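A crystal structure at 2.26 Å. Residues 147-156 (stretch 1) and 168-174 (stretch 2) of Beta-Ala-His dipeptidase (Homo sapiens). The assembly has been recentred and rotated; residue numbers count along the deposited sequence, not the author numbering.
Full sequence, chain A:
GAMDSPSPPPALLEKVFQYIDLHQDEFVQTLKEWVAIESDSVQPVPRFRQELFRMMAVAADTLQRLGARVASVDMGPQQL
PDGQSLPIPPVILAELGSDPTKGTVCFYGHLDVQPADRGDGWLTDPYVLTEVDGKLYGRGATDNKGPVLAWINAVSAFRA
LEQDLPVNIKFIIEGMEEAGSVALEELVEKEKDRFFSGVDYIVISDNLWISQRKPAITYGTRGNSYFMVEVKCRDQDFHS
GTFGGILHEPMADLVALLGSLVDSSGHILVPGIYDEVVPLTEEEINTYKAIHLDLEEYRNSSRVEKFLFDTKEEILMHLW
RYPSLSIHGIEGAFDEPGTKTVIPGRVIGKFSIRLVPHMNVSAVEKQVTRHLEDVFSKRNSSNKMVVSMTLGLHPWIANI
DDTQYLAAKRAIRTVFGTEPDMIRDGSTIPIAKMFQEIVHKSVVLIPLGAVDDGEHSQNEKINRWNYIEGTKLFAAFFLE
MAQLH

Stretch 1 (147-156) PVLAWINAVS
Stretch 2, residues 168-174: NIKFIIE

Helix 147-156 packs over strand 168-174 with axes 11.6 Å apart at closest approach and N-to-C directions 153° apart, close to antiparallel. The helix keeps phi/psi near -62/-42, tied by i to i+4 bonds such as V155 N to W151 O (3.2 Å); I169 to I173 are extended, near -120/130 with psi from 107° to 147°; N168 enters at -66/149 and E174 leaves at -111/169. Nearest CA pairs set the register: V148 with I173 (8.8 Å), I152 with F171 (9.5 Å), V155 with I169 (8.9 Å).

The strand's alternation points I169, F171 and I173 toward the helix; helical periodicity answers with V148, W151 and V155. All are buried, so apolar side chains suit them; partly exposed K170 points away, its NZ bonded elsewhere in the structure. F171 (chi1 -45°, chi2 76°) has the largest covered area (55 Å²), then W151 and I169 (47 Å² each). F171 CE2 lies 3.6 Å from W151 NE1, the two rings oblique with planes at 87°; F171 CZ is 4.4 Å from V155 CG2, at the ring edge. W151 (chi1 t, chi2 -89°) also sets NE1 3.8 Å from I169 CG2. I169 (m, t) extends CD1 to 3.6 Å from CG2 of V155 (t), an ordinary van der Waals distance.

I152 (m, t) starts sideways, but CG1 comes 4.5 Å from F171 CE2. V148 (t) closes the other end, CG1 4.4 Å from CD1 of I173 (m, m). No hydrogen bond crosses: 275 Å² of buried surface, both sides summed, packed almost wholly by apolar side chains, makes the contact.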

# COMPACT_ATOMS: atom_id res chain seq x y z
N PRO A 147 -3.54 9.97 -5.88
CA PRO A 147 -4.89 9.44 -6.05
C PRO A 147 -5.97 10.03 -5.12
O PRO A 147 -7.13 10.13 -5.53
CB PRO A 147 -4.70 7.91 -5.83
CG PRO A 147 -3.28 7.66 -6.05
CD PRO A 147 -2.59 8.90 -5.49
N VAL A 148 -5.63 10.45 -3.92
CA VAL A 148 -6.61 11.17 -3.10
C VAL A 148 -7.01 12.48 -3.77
O VAL A 148 -8.20 12.83 -3.83
CB VAL A 148 -6.15 11.42 -1.64
CG1 VAL A 148 -7.15 12.32 -0.89
CG2 VAL A 148 -5.99 10.12 -0.89
N LEU A 149 -6.02 13.20 -4.30
CA LEU A 149 -6.28 14.50 -4.94
C LEU A 149 -6.97 14.35 -6.27
O LEU A 149 -7.77 15.20 -6.63
CB LEU A 149 -5.00 15.32 -5.09
CG LEU A 149 -4.65 16.15 -3.84
CD1 LEU A 149 -3.24 16.76 -3.94
CD2 LEU A 149 -5.71 17.24 -3.60
N ALA A 150 -6.66 13.29 -7.01
CA ALA A 150 -7.33 12.99 -8.27
C ALA A 150 -8.84 12.81 -8.08
O ALA A 150 -9.63 13.33 -8.88
CB ALA A 150 -6.72 11.78 -8.93
N TRP A 151 -9.21 12.09 -7.02
CA TRP A 151 -10.60 11.92 -6.57
C TRP A 151 -11.22 13.24 -6.16
O TRP A 151 -12.32 13.58 -6.63
CB TRP A 151 -10.68 10.91 -5.40
CG TRP A 151 -12.09 10.61 -4.92
CD1 TRP A 151 -12.78 11.28 -3.95
CD2 TRP A 151 -12.97 9.55 -5.37
NE1 TRP A 151 -14.04 10.73 -3.78
CE2 TRP A 151 -14.17 9.66 -4.62
CE3 TRP A 151 -12.85 8.52 -6.32
CZ2 TRP A 151 -15.25 8.77 -4.80
CZ3 TRP A 151 -13.94 7.63 -6.49
CH2 TRP A 151 -15.11 7.77 -5.74
N ILE A 152 -10.52 13.98 -5.30
CA ILE A 152 -10.99 15.30 -4.85
C ILE A 152 -11.12 16.30 -6.01
O ILE A 152 -12.08 17.07 -6.07
CB ILE A 152 -10.11 15.88 -3.70
CG1 ILE A 152 -10.41 15.17 -2.37
CG2 ILE A 152 -10.30 17.41 -3.57
CD1 ILE A 152 -9.37 15.39 -1.25
N ASN A 153 -10.14 16.29 -6.91
CA ASN A 153 -10.15 17.18 -8.06
C ASN A 153 -11.31 16.87 -9.01
O ASN A 153 -11.96 17.78 -9.46
CB ASN A 153 -8.79 17.17 -8.80
CG ASN A 153 -7.64 17.77 -7.96
OD1 ASN A 153 -7.87 18.52 -7.04
ND2 ASN A 153 -6.41 17.45 -8.31
N ALA A 154 -11.58 15.58 -9.29
CA ALA A 154 -12.79 15.17 -10.02
C ALA A 154 -14.09 15.79 -9.45
O ALA A 154 -14.90 16.35 -10.20
CB ALA A 154 -12.90 13.63 -10.10
N VAL A 155 -14.29 15.65 -8.14
CA VAL A 155 -15.44 16.26 -7.46
C VAL A 155 -15.47 17.77 -7.65
O VAL A 155 -16.52 18.34 -7.91
CB VAL A 155 -15.45 15.95 -5.93
CG1 VAL A 155 -16.53 16.77 -5.24
CG2 VAL A 155 -15.69 14.48 -5.67
N SER A 156 -14.31 18.40 -7.54
CA SER A 156 -14.18 19.85 -7.67
C SER A 156 -14.49 20.36 -9.09
O SER A 156 -14.83 21.53 -9.25
CB SER A 156 -12.79 20.29 -7.20
OG SER A 156 -11.86 20.22 -8.27
N ASN A 168 -24.19 10.69 -4.17
CA ASN A 168 -23.66 11.26 -2.94
C ASN A 168 -22.25 10.69 -2.75
O ASN A 168 -21.94 9.58 -3.19
CB ASN A 168 -24.54 10.93 -1.72
CG ASN A 168 -25.98 11.43 -1.87
OD1 ASN A 168 -26.26 12.61 -2.11
ND2 ASN A 168 -26.92 10.51 -1.68
N ILE A 169 -21.37 11.46 -2.13
CA ILE A 169 -20.00 11.02 -1.92
C ILE A 169 -19.61 11.19 -0.48
O ILE A 169 -19.77 12.26 0.12
CB ILE A 169 -19.00 11.76 -2.84
CG1 ILE A 169 -19.33 11.45 -4.32
CG2 ILE A 169 -17.55 11.36 -2.51
CD1 ILE A 169 -18.40 12.11 -5.32
N LYS A 170 -19.12 10.09 0.08
CA LYS A 170 -18.53 10.09 1.39
C LYS A 170 -17.01 9.90 1.29
O LYS A 170 -16.49 9.25 0.36
CB LYS A 170 -19.22 9.04 2.28
CG LYS A 170 -20.63 9.45 2.71
CD LYS A 170 -21.25 8.56 3.79
CE LYS A 170 -22.39 9.31 4.48
NZ LYS A 170 -23.41 8.45 5.20
N PHE A 171 -16.30 10.52 2.23
CA PHE A 171 -14.84 10.37 2.30
C PHE A 171 -14.48 9.90 3.69
O PHE A 171 -14.96 10.46 4.69
CB PHE A 171 -14.11 11.70 2.04
CG PHE A 171 -14.64 12.50 0.86
CD1 PHE A 171 -15.84 13.22 0.95
CD2 PHE A 171 -13.90 12.60 -0.31
CE1 PHE A 171 -16.31 13.99 -0.10
CE2 PHE A 171 -14.36 13.37 -1.38
CZ PHE A 171 -15.57 14.06 -1.29
N ILE A 172 -13.67 8.85 3.77
CA ILE A 172 -12.96 8.50 5.01
C ILE A 172 -11.43 8.54 4.78
O ILE A 172 -10.88 7.69 4.09
CB ILE A 172 -13.42 7.13 5.62
CG1 ILE A 172 -12.64 6.80 6.89
CG2 ILE A 172 -13.35 5.97 4.59
CD1 ILE A 172 -13.08 5.52 7.56
N ILE A 173 -10.78 9.57 5.33
CA ILE A 173 -9.34 9.76 5.11
C ILE A 173 -8.60 9.76 6.44
O ILE A 173 -8.91 10.56 7.34
CB ILE A 173 -9.01 11.08 4.33
CG1 ILE A 173 -9.95 11.34 3.12
CG2 ILE A 173 -7.55 11.14 3.97
CD1 ILE A 173 -9.87 10.36 1.95
N GLU A 174 -7.61 8.88 6.55
CA GLU A 174 -6.82 8.74 7.78
C GLU A 174 -5.39 9.22 7.58
O GLU A 174 -4.94 9.47 6.44
CB GLU A 174 -6.82 7.29 8.27
CG GLU A 174 -6.08 6.29 7.38
CD GLU A 174 -5.63 5.04 8.13
OE1 GLU A 174 -5.43 5.12 9.36
OE2 GLU A 174 -5.45 3.99 7.49